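Pyrrolidone-carboxylate peptidase (Deinococcus radiodurans R1, PDB 5Z48) probably removes N-terminal pyroglutamate (5-oxoproline) from peptides as a thiol exopeptidase and is captured here with pyroglutamate bound. Local coordinates at residues L6-F11 with Q24-L29; L45-H50 with L143-F148; L170-N175 with S195-A200. All blocks are in the same frame, centred on the assembly; numbering follows the deposited sequence.

Contact 1 (L6-F11 with Q24-L29); sequences LLLTGF and QAAQEL. With PCA (pyroglutamic acid), chain I.
Leu8 turns its CG anti to the backbone N (chi1 172°), and a second torsion near 60° for CD1 stretches CD2 out, anti to CA, toward segment 24-29, where it meets Ala26 and Leu29. The two leucines cross obliquely. Leu8 CD2 is 3.9 Å from Leu29 CB, and the same methyl sits 3.9 Å from Ala26 CA, so this one branch touches both helix residues. Ala26 CB adds to this at 4.3 Å from Leu8 CG. Further along the strand Ala26 CB lies over the backbone, 3.9 Å from Gly10 N. Gly10 and Ala26 bring their CA atoms to 5.6 Å, and a beta carbon built on Gly10 would fall only 3.5 Å from Ala26 CB; the bare backbone is what allows this approach. Helix 21-29 is the crossover of a beta-alpha-beta unit linking the parallel neighbours 5-11 and 38-45, and its segment 24-29 runs back against segment 6-11 at 144°. Ala26 O accepts from Ser42 OG on the second strand, while Val201 of helix 194-211 also touches Leu8. At the strand's C-terminal end Phe11, whose N bonds to Ser22 OG, offers one ring face to the bound pyroglutamate: Phe11 CG is 3.6 Å from ligand atom CG.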
loop_
_atom_site.group_PDB
_atom_site.type_symbol
_atom_site.label_atom_id
_atom_site.label_comp_id
_atom_site.label_asym_id
_atom_site.label_seq_id
_atom_site.Cartn_x
_atom_site.Cartn_y
_atom_site.Cartn_z
ATOM N N LEU B 6 -31.195 -19.720 -2.002
ATOM C CA LEU B 6 -30.144 -18.737 -2.256
ATOM C C LEU B 6 -29.087 -19.427 -3.113
ATOM O O LEU B 6 -28.549 -20.479 -2.729
ATOM C CB LEU B 6 -29.544 -18.193 -0.959
ATOM C CG LEU B 6 -28.412 -17.162 -1.196
ATOM C CD1 LEU B 6 -28.515 -15.982 -0.243
ATOM C CD2 LEU B 6 -27.069 -17.791 -1.030
ATOM N N LEU B 7 -28.839 -18.881 -4.312
ATOM C CA LEU B 7 -27.779 -19.407 -5.173
ATOM C C LEU B 7 -26.449 -18.811 -4.747
ATOM O O LEU B 7 -26.300 -17.598 -4.749
ATOM C CB LEU B 7 -28.069 -19.074 -6.641
ATOM C CG LEU B 7 -26.950 -19.429 -7.642
ATOM C CD1 LEU B 7 -26.735 -20.929 -7.672
ATOM C CD2 LEU B 7 -27.315 -18.922 -9.068
ATOM N N LEU B 8 -25.484 -19.657 -4.383
ATOM C CA LEU B 8 -24.167 -19.222 -3.923
ATOM C C LEU B 8 -23.125 -19.755 -4.886
ATOM O O LEU B 8 -23.081 -20.951 -5.119
ATOM C CB LEU B 8 -23.907 -19.759 -2.515
ATOM C CG LEU B 8 -22.490 -19.546 -1.964
ATOM C CD1 LEU B 8 -22.129 -18.036 -1.886
ATOM C CD2 LEU B 8 -22.368 -20.180 -0.582
ATOM N N THR B 9 -22.315 -18.871 -5.504
ATOM C CA THR B 9 -21.280 -19.381 -6.409
ATOM C C THR B 9 -19.890 -18.968 -5.934
ATOM O O THR B 9 -19.725 -17.970 -5.239
ATOM C CB THR B 9 -21.492 -18.906 -7.855
ATOM O OG1 THR B 9 -21.319 -17.477 -7.958
ATOM C CG2 THR B 9 -22.890 -19.225 -8.327
ATOM N N GLY B 10 -18.898 -19.779 -6.311
ATOM C CA GLY B 10 -17.493 -19.427 -6.161
ATOM C C GLY B 10 -16.784 -19.734 -7.468
ATOM O O GLY B 10 -17.382 -20.257 -8.401
ATOM N N PHE B 11 -15.502 -19.377 -7.516
ATOM C CA PHE B 11 -14.698 -19.597 -8.712
ATOM C C PHE B 11 -13.569 -20.593 -8.444
ATOM O O PHE B 11 -13.064 -20.701 -7.322
ATOM C CB PHE B 11 -14.056 -18.270 -9.238
ATOM C CG PHE B 11 -14.950 -17.448 -10.096
ATOM C CD1 PHE B 11 -15.160 -17.779 -11.417
ATOM C CD2 PHE B 11 -15.587 -16.307 -9.578
ATOM C CE1 PHE B 11 -15.964 -17.008 -12.241
ATOM C CE2 PHE B 11 -16.400 -15.503 -10.407
ATOM C CZ PHE B 11 -16.603 -15.859 -11.730
ATOM N N GLN B 24 -13.780 -22.689 -1.839
ATOM C CA GLN B 24 -13.858 -23.411 -0.566
ATOM C C GLN B 24 -15.104 -23.028 0.211
ATOM O O GLN B 24 -15.737 -23.881 0.836
ATOM C CB GLN B 24 -12.611 -23.112 0.270
ATOM C CG GLN B 24 -11.318 -23.533 -0.376
ATOM C CD GLN B 24 -11.085 -24.993 -0.253
ATOM O OE1 GLN B 24 -11.839 -25.702 0.447
ATOM N NE2 GLN B 24 -10.055 -25.496 -0.949
ATOM N N ALA B 25 -15.423 -21.733 0.253
ATOM C CA ALA B 25 -16.598 -21.305 1.005
ATOM C C ALA B 25 -17.880 -21.833 0.371
ATOM O O ALA B 25 -18.788 -22.264 1.096
ATOM C CB ALA B 25 -16.617 -19.783 1.087
ATOM N N ALA B 26 -17.991 -21.754 -0.963
ATOM C CA ALA B 26 -19.197 -22.283 -1.604
ATOM C C ALA B 26 -19.344 -23.766 -1.310
ATOM O O ALA B 26 -20.451 -24.257 -1.017
ATOM C CB ALA B 26 -19.162 -22.033 -3.121
ATOM N N GLN B 27 -18.236 -24.517 -1.365
ATOM C CA GLN B 27 -18.314 -25.948 -1.109
ATOM C C GLN B 27 -18.792 -26.238 0.308
ATOM O O GLN B 27 -19.635 -27.126 0.520
ATOM C CB GLN B 27 -16.951 -26.604 -1.365
ATOM C CG GLN B 27 -17.043 -28.117 -1.662
ATOM C CD GLN B 27 -17.561 -28.404 -3.092
ATOM O OE1 GLN B 27 -17.500 -27.547 -3.965
ATOM N NE2 GLN B 27 -17.959 -29.652 -3.344
ATOM N N GLU B 28 -18.268 -25.498 1.301
ATOM C CA GLU B 28 -18.616 -25.784 2.685
ATOM C C GLU B 28 -20.052 -25.416 3.005
ATOM O O GLU B 28 -20.672 -26.074 3.869
ATOM C CB GLU B 28 -17.713 -25.002 3.643
ATOM C CG GLU B 28 -16.261 -25.357 3.680
ATOM C CD GLU B 28 -15.594 -24.590 4.829
ATOM O OE1 GLU B 28 -16.064 -24.754 5.991
ATOM O OE2 GLU B 28 -14.662 -23.785 4.577
ATOM N N LEU B 29 -20.603 -24.404 2.330
ATOM C CA LEU B 29 -21.918 -23.908 2.689
ATOM C C LEU B 29 -23.033 -24.531 1.855
ATOM O O LEU B 29 -24.215 -24.318 2.172
ATOM C CB LEU B 29 -21.948 -22.377 2.570
ATOM C CG LEU B 29 -20.998 -21.701 3.574
ATOM C CD1 LEU B 29 -20.919 -20.204 3.227
ATOM C CD2 LEU B 29 -21.426 -21.901 5.042
HETATM N N PCA I . -11.239 -13.529 -8.826
HETATM C CA PCA I . -11.084 -13.031 -10.189
HETATM C CB PCA I . -11.637 -14.104 -11.142
HETATM C CG PCA I . -11.984 -15.338 -10.307
HETATM C CD PCA I . -11.768 -14.865 -8.893
HETATM O OE PCA I . -12.016 -15.585 -7.920
HETATM C C PCA I . -11.746 -11.646 -10.324
HETATM O O PCA I . -12.268 -11.250 -11.371
HETATM O OXT PCA I . -11.809 -10.873 -9.327
#

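Contact 2 (L45-H50 with L143-F148); sequences LPVEPH and LYVCNF. With PCA (pyroglutamic acid), chain I.
Val47 CG1 reaches Val145 CG2 at 3.8 Å and lies 3.9 Å from Tyr144 OH, obliquely to that ring. Its other methyl, Val47 CG2, touches the pyroglutamate ring 3.8 Å from ligand atom CG, so Val47 bridges helix 145-159 and the ligand. Tyr144 brings its ring edge to the ligand carboxylate, with Tyr144 CD2 3.2 Å from ligand atom O, while Val145 CG2 covers one face over the centre. Cys146, a probable catalytic residue, donates its backbone N to the same ligand atom O at 3.0 Å (162°). Phe148 keeps CG anti to its backbone N (chi1 171°), on the side of Pro49, and Pro49 CB stands over the face, 3.7 Å from the Phe148 ring centroid and almost on its normal, as a CH-pi contact. An alanine in place of Phe148 would probably open a gap beneath Pro49 and leave its CB without an aromatic face. Farther out, Glu48 N-caps helix 49-63, its OE1 accepting from His50 N at 2.9 Å; Tyr144, at the N-cap position of helix 145-159, has its OH hydrogen-bonded to Pro95 O. A carboxylate oxygen bonded to a backbone N-H in the first turn of a helix would probably be stabilised by the helix dipole, consistent with an oxyanion site.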
loop_
_atom_site.group_PDB
_atom_site.type_symbol
_atom_site.label_atom_id
_atom_site.label_comp_id
_atom_site.label_asym_id
_atom_site.label_seq_id
_atom_site.Cartn_x
_atom_site.Cartn_y
_atom_site.Cartn_z
ATOM N N LEU B 45 -17.906 -21.913 -10.626
ATOM C CA LEU B 45 -17.781 -21.404 -11.985
ATOM C C LEU B 45 -16.331 -21.440 -12.474
ATOM O O LEU B 45 -15.388 -21.217 -11.694
ATOM C CB LEU B 45 -18.271 -19.952 -12.038
ATOM C CG LEU B 45 -19.738 -19.774 -11.566
ATOM C CD1 LEU B 45 -20.131 -18.284 -11.542
ATOM C CD2 LEU B 45 -20.729 -20.491 -12.469
ATOM N N PRO B 46 -16.121 -21.668 -13.772
ATOM C CA PRO B 46 -14.769 -21.553 -14.321
ATOM C C PRO B 46 -14.369 -20.088 -14.463
ATOM O O PRO B 46 -15.210 -19.196 -14.610
ATOM C CB PRO B 46 -14.894 -22.213 -15.695
ATOM C CG PRO B 46 -16.347 -21.865 -16.091
ATOM C CD PRO B 46 -17.130 -21.967 -14.795
ATOM N N VAL B 47 -13.050 -19.841 -14.439
ATOM C CA VAL B 47 -12.533 -18.470 -14.622
ATOM C C VAL B 47 -12.321 -18.248 -16.111
ATOM O O VAL B 47 -11.188 -18.206 -16.608
ATOM C CB VAL B 47 -11.253 -18.230 -13.808
ATOM C CG1 VAL B 47 -10.870 -16.764 -13.869
ATOM C CG2 VAL B 47 -11.517 -18.538 -12.358
ATOM N N GLU B 48 -13.420 -18.132 -16.838
ATOM C CA GLU B 48 -13.406 -17.940 -18.277
ATOM C C GLU B 48 -14.811 -17.448 -18.585
ATOM O O GLU B 48 -15.778 -18.150 -18.219
ATOM C CB GLU B 48 -13.091 -19.254 -19.013
ATOM C CG GLU B 48 -12.844 -19.086 -20.528
ATOM C CD GLU B 48 -14.153 -18.905 -21.273
ATOM O OE1 GLU B 48 -14.348 -17.826 -21.870
ATOM O OE2 GLU B 48 -15.000 -19.844 -21.221
ATOM N N PRO B 49 -14.977 -16.265 -19.197
ATOM C CA PRO B 49 -16.314 -15.631 -19.203
ATOM C C PRO B 49 -17.372 -16.357 -20.005
ATOM O O PRO B 49 -18.523 -16.397 -19.553
ATOM C CB PRO B 49 -16.061 -14.232 -19.790
ATOM C CG PRO B 49 -14.745 -14.398 -20.563
ATOM C CD PRO B 49 -13.940 -15.367 -19.751
ATOM N N HIS B 50 -17.037 -16.931 -21.158
ATOM C CA HIS B 50 -18.076 -17.583 -21.953
ATOM C C HIS B 50 -18.659 -18.764 -21.199
ATOM O O HIS B 50 -19.887 -18.889 -21.067
ATOM C CB HIS B 50 -17.518 -18.004 -23.299
ATOM C CG HIS B 50 -17.050 -16.840 -24.108
ATOM N ND1 HIS B 50 -17.852 -15.744 -24.346
ATOM C CD2 HIS B 50 -15.850 -16.560 -24.672
ATOM C CE1 HIS B 50 -17.182 -14.859 -25.061
ATOM N NE2 HIS B 50 -15.967 -15.329 -25.276
ATOM N N LEU B 143 -12.563 -5.475 -14.038
ATOM C CA LEU B 143 -13.225 -5.770 -15.315
ATOM C C LEU B 143 -12.848 -7.177 -15.807
ATOM O O LEU B 143 -12.847 -7.449 -16.998
ATOM C CB LEU B 143 -12.922 -4.681 -16.358
ATOM C CG LEU B 143 -13.458 -3.300 -15.909
ATOM C CD1 LEU B 143 -13.078 -2.315 -17.010
ATOM C CD2 LEU B 143 -14.976 -3.263 -15.703
ATOM N N TYR B 144 -12.539 -8.086 -14.856
ATOM C CA TYR B 144 -12.170 -9.464 -15.145
ATOM C C TYR B 144 -13.412 -10.347 -14.977
ATOM O O TYR B 144 -14.522 -9.879 -15.202
ATOM C CB TYR B 144 -11.000 -9.846 -14.232
ATOM C CG TYR B 144 -10.193 -11.132 -14.481
ATOM C CD1 TYR B 144 -9.645 -11.483 -15.724
ATOM C CD2 TYR B 144 -9.911 -11.951 -13.405
ATOM C CE1 TYR B 144 -8.857 -12.635 -15.875
ATOM C CE2 TYR B 144 -9.128 -13.105 -13.546
ATOM C CZ TYR B 144 -8.594 -13.437 -14.774
ATOM O OH TYR B 144 -7.811 -14.569 -14.890
ATOM N N VAL B 145 -13.248 -11.610 -14.612
ATOM C CA VAL B 145 -14.383 -12.535 -14.735
ATOM C C VAL B 145 -15.402 -12.329 -13.608
ATOM O O VAL B 145 -16.605 -12.544 -13.829
ATOM C CB VAL B 145 -13.887 -14.003 -14.828
ATOM C CG1 VAL B 145 -15.042 -14.966 -15.230
ATOM C CG2 VAL B 145 -12.787 -14.176 -15.884
ATOM N N CYS B 146 -14.980 -11.889 -12.400
ATOM C CA CYS B 146 -15.950 -11.617 -11.333
ATOM C C CYS B 146 -16.894 -10.486 -11.722
ATOM O O CYS B 146 -18.109 -10.597 -11.584
ATOM C CB CYS B 146 -15.227 -11.251 -10.030
ATOM S SG CYS B 146 -14.308 -12.689 -9.325
ATOM N N ASN B 147 -16.347 -9.376 -12.213
ATOM C CA ASN B 147 -17.228 -8.332 -12.710
ATOM C C ASN B 147 -18.145 -8.841 -13.809
ATOM O O ASN B 147 -19.342 -8.503 -13.845
ATOM C CB ASN B 147 -16.384 -7.192 -13.256
ATOM C CG ASN B 147 -17.245 -6.110 -13.896
ATOM O OD1 ASN B 147 -17.837 -5.286 -13.168
ATOM N ND2 ASN B 147 -17.336 -6.114 -15.215
ATOM N N PHE B 148 -17.599 -9.638 -14.736
ATOM C CA PHE B 148 -18.402 -10.170 -15.839
ATOM C C PHE B 148 -19.626 -10.909 -15.312
ATOM O O PHE B 148 -20.732 -10.685 -15.822
ATOM C CB PHE B 148 -17.548 -11.069 -16.733
ATOM C CG PHE B 148 -18.344 -11.822 -17.758
ATOM C CD1 PHE B 148 -18.900 -13.075 -17.448
ATOM C CD2 PHE B 148 -18.587 -11.244 -18.989
ATOM C CE1 PHE B 148 -19.674 -13.756 -18.385
ATOM C CE2 PHE B 148 -19.360 -11.934 -19.945
ATOM C CZ PHE B 148 -19.905 -13.175 -19.619
HETATM N N PCA I . -11.239 -13.529 -8.826
HETATM C CA PCA I . -11.084 -13.031 -10.189
HETATM C CB PCA I . -11.637 -14.104 -11.142
HETATM C CG PCA I . -11.984 -15.338 -10.307
HETATM C CD PCA I . -11.768 -14.865 -8.893
HETATM O OE PCA I . -12.016 -15.585 -7.920
HETATM C C PCA I . -11.746 -11.646 -10.324
HETATM O O PCA I . -12.268 -11.250 -11.371
HETATM O OXT PCA I . -11.809 -10.873 -9.327
#

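Contact 3 (L170-N175 with S195-A200); sequences LHVPAN and SEITRA. With PCA (pyroglutamic acid), chain I.
Ile197 carries most of the helix side of this contact, meeting Val172, Pro173, Ala174 and Asn175. With CG1 anti to the carbonyl carbon and CD1 anti to CA (chi2 169°), its two arms diverge to separate targets. The CG2 branch comes up against Val172, 3.7 Å from Val172 CB, the two side chains meeting at about a right angle. Val172 places its own CG2 in the crowded position between its backbone N and carbonyl carbon, with CG1 beside the N, and set this way both methyls lie within 3.9 Å of Ile197 CG2. The longer arm goes to the loop after the strand: Ile197 CD1 lies 3.4 Å from Pro173 O and 3.8 Å from Asn175 CB. The methyl thus packs against the backbone carbonyls of Pro173 and Ala174. Asn175 caps helix 176-180 through OD1, which accepts from Val178 N, while its ND2 bonds to Gln194 OE1 and Asp19 OD2. At the other end Leu170 CD1 approaches Ala200 O more loosely, at 4.4 Å. On the helix itself Arg199 NH2 forms a salt bridge to Glu196 OE1 (2.9 Å), meeting the carboxylate on its syn side, 26° out of the plane; Glu196 OE2 reaches Tyr191 OH of another subunit. His171 is deposited in two conformers; in the one described here NE2 donates to ligand atom OXT at 2.9 Å and ND1 is hydrogen-bonded to Glu83 OE2, bonds that remain uncertain for the other. Helix 194-211 packs against the strand whose histidine fits, by similarity, the Cys-His-Glu triad of the C15 peptidases.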
loop_
_atom_site.group_PDB
_atom_site.type_symbol
_atom_site.label_atom_id
_atom_site.label_comp_id
_atom_site.label_asym_id
_atom_site.label_seq_id
_atom_site.Cartn_x
_atom_site.Cartn_y
_atom_site.Cartn_z
ATOM N N LEU B 170 -19.623 -10.697 -3.738
ATOM C CA LEU B 170 -18.851 -10.643 -2.495
ATOM C C LEU B 170 -17.417 -11.095 -2.824
ATOM O O LEU B 170 -17.178 -12.263 -3.159
ATOM C CB LEU B 170 -19.551 -11.547 -1.447
ATOM C CG LEU B 170 -19.097 -11.480 0.000
ATOM C CD1 LEU B 170 -19.966 -12.345 0.883
ATOM C CD2 LEU B 170 -17.685 -11.857 0.196
ATOM N N HIS B 171 -16.456 -10.149 -2.762
ATOM C CA HIS B 171 -15.038 -10.457 -2.972
ATOM C C HIS B 171 -14.395 -10.777 -1.633
ATOM O O HIS B 171 -14.631 -10.078 -0.643
ATOM C CB HIS B 171 -14.319 -9.262 -3.604
ATOM C CG HIS B 171 -14.110 -9.369 -5.094
ATOM N ND1 HIS B 171 -14.538 -8.399 -5.981
ATOM C CD2 HIS B 171 -13.506 -10.327 -5.839
ATOM C CE1 HIS B 171 -14.185 -8.753 -7.209
ATOM N NE2 HIS B 171 -13.555 -9.915 -7.153
ATOM N N VAL B 172 -13.565 -11.839 -1.616
ATOM C CA VAL B 172 -12.935 -12.255 -0.366
ATOM C C VAL B 172 -11.422 -12.135 -0.474
ATOM O O VAL B 172 -10.854 -12.303 -1.559
ATOM C CB VAL B 172 -13.347 -13.693 0.030
ATOM C CG1 VAL B 172 -14.893 -13.823 0.079
ATOM C CG2 VAL B 172 -12.745 -14.758 -0.909
ATOM N N PRO B 173 -10.729 -11.882 0.630
ATOM C CA PRO B 173 -9.257 -11.892 0.601
ATOM C C PRO B 173 -8.670 -13.258 0.276
ATOM O O PRO B 173 -9.342 -14.293 0.327
ATOM C CB PRO B 173 -8.880 -11.519 2.058
ATOM C CG PRO B 173 -10.026 -10.646 2.527
ATOM C CD PRO B 173 -11.273 -11.372 1.913
ATOM N N ALA B 174 -7.347 -13.256 0.062
ATOM C CA ALA B 174 -6.578 -14.495 0.041
ATOM C C ALA B 174 -6.824 -15.281 1.325
ATOM O O ALA B 174 -6.998 -14.690 2.387
ATOM C CB ALA B 174 -5.078 -14.163 -0.058
ATOM N N ASN B 175 -6.840 -16.616 1.226
ATOM C CA ASN B 175 -6.693 -17.430 2.420
ATOM C C ASN B 175 -5.213 -17.769 2.611
ATOM O O ASN B 175 -4.342 -17.255 1.893
ATOM C CB ASN B 175 -7.583 -18.669 2.331
ATOM C CG ASN B 175 -7.205 -19.595 1.150
ATOM O OD1 ASN B 175 -6.173 -19.434 0.501
ATOM N ND2 ASN B 175 -8.078 -20.582 0.868
ATOM N N SER B 195 -11.568 -20.350 7.539
ATOM C CA SER B 195 -12.771 -20.392 8.378
ATOM C C SER B 195 -13.367 -19.006 8.597
ATOM O O SER B 195 -14.586 -18.879 8.711
ATOM C CB SER B 195 -12.475 -21.039 9.724
ATOM O OG SER B 195 -11.395 -20.427 10.429
ATOM N N GLU B 196 -12.537 -17.968 8.643
ATOM C CA GLU B 196 -13.058 -16.598 8.730
ATOM C C GLU B 196 -13.767 -16.185 7.445
ATOM O O GLU B 196 -14.825 -15.552 7.490
ATOM C CB GLU B 196 -11.889 -15.668 9.065
ATOM C CG GLU B 196 -12.243 -14.143 9.025
ATOM C CD GLU B 196 -12.986 -13.644 10.249
ATOM O OE1 GLU B 196 -13.438 -14.477 11.092
ATOM O OE2 GLU B 196 -13.060 -12.393 10.459
ATOM N N ILE B 197 -13.182 -16.519 6.288
ATOM C CA ILE B 197 -13.799 -16.208 4.991
ATOM C C ILE B 197 -15.141 -16.907 4.862
ATOM O O ILE B 197 -16.154 -16.285 4.503
ATOM C CB ILE B 197 -12.844 -16.594 3.849
ATOM C CG1 ILE B 197 -11.590 -15.714 3.899
ATOM C CG2 ILE B 197 -13.536 -16.453 2.489
ATOM C CD1 ILE B 197 -10.445 -16.195 2.958
ATOM N N THR B 198 -15.168 -18.219 5.114
ATOM C CA THR B 198 -16.436 -18.949 5.018
ATOM C C THR B 198 -17.490 -18.353 5.949
ATOM O O THR B 198 -18.666 -18.235 5.564
ATOM C CB THR B 198 -16.199 -20.437 5.333
ATOM O OG1 THR B 198 -15.332 -20.977 4.333
ATOM C CG2 THR B 198 -17.499 -21.259 5.340
ATOM N N ARG B 199 -17.113 -18.038 7.180
ATOM C CA ARG B 199 -18.052 -17.423 8.111
ATOM C C ARG B 199 -18.571 -16.096 7.570
ATOM O O ARG B 199 -19.763 -15.788 7.717
ATOM C CB ARG B 199 -17.388 -17.224 9.470
ATOM C CG ARG B 199 -18.407 -16.825 10.545
ATOM C CD ARG B 199 -17.778 -16.855 11.923
ATOM N NE ARG B 199 -16.655 -15.912 12.069
ATOM C CZ ARG B 199 -16.764 -14.695 12.626
ATOM N NH1 ARG B 199 -17.930 -14.256 13.113
ATOM N NH2 ARG B 199 -15.693 -13.912 12.754
ATOM N N ALA B 200 -17.706 -15.293 6.922
ATOM C CA ALA B 200 -18.167 -14.026 6.348
ATOM C C ALA B 200 -19.200 -14.260 5.261
ATOM O O ALA B 200 -20.191 -13.526 5.157
ATOM C CB ALA B 200 -16.965 -13.226 5.794
HETATM N N PCA I . -11.239 -13.529 -8.826
HETATM C CA PCA I . -11.084 -13.031 -10.189
HETATM C CB PCA I . -11.637 -14.104 -11.142
HETATM C CG PCA I . -11.984 -15.338 -10.307
HETATM C CD PCA I . -11.768 -14.865 -8.893
HETATM O OE PCA I . -12.016 -15.585 -7.920
HETATM C C PCA I . -11.746 -11.646 -10.324
HETATM O O PCA I . -12.268 -11.250 -11.371
HETATM O OXT PCA I . -11.809 -10.873 -9.327
#

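How the contacts relate
The three contacts follow one another along the chain. The centres of contacts 1 and 2 are about 16 Å apart. Between contacts 1 and 3 the centres are about 11 Å apart, and between contacts 2 and 3 about 19 Å. Strands 5-11 and 167-172 belong to one mixed sheet, with strand 67-73 paired between them. Contact 1 adjoins contact 2 where Gly10 O meets Leu45 N at 2.8 Å, a probable hydrogen bond, and adjoins contact 3 through Glu28 OE2 and Thr198 OG1 on neighbouring helices. Cys146 of contact 2 packs on His171 of contact 3. All three touch the bound pyroglutamate, so the pocket is assembled from segments distant in sequence.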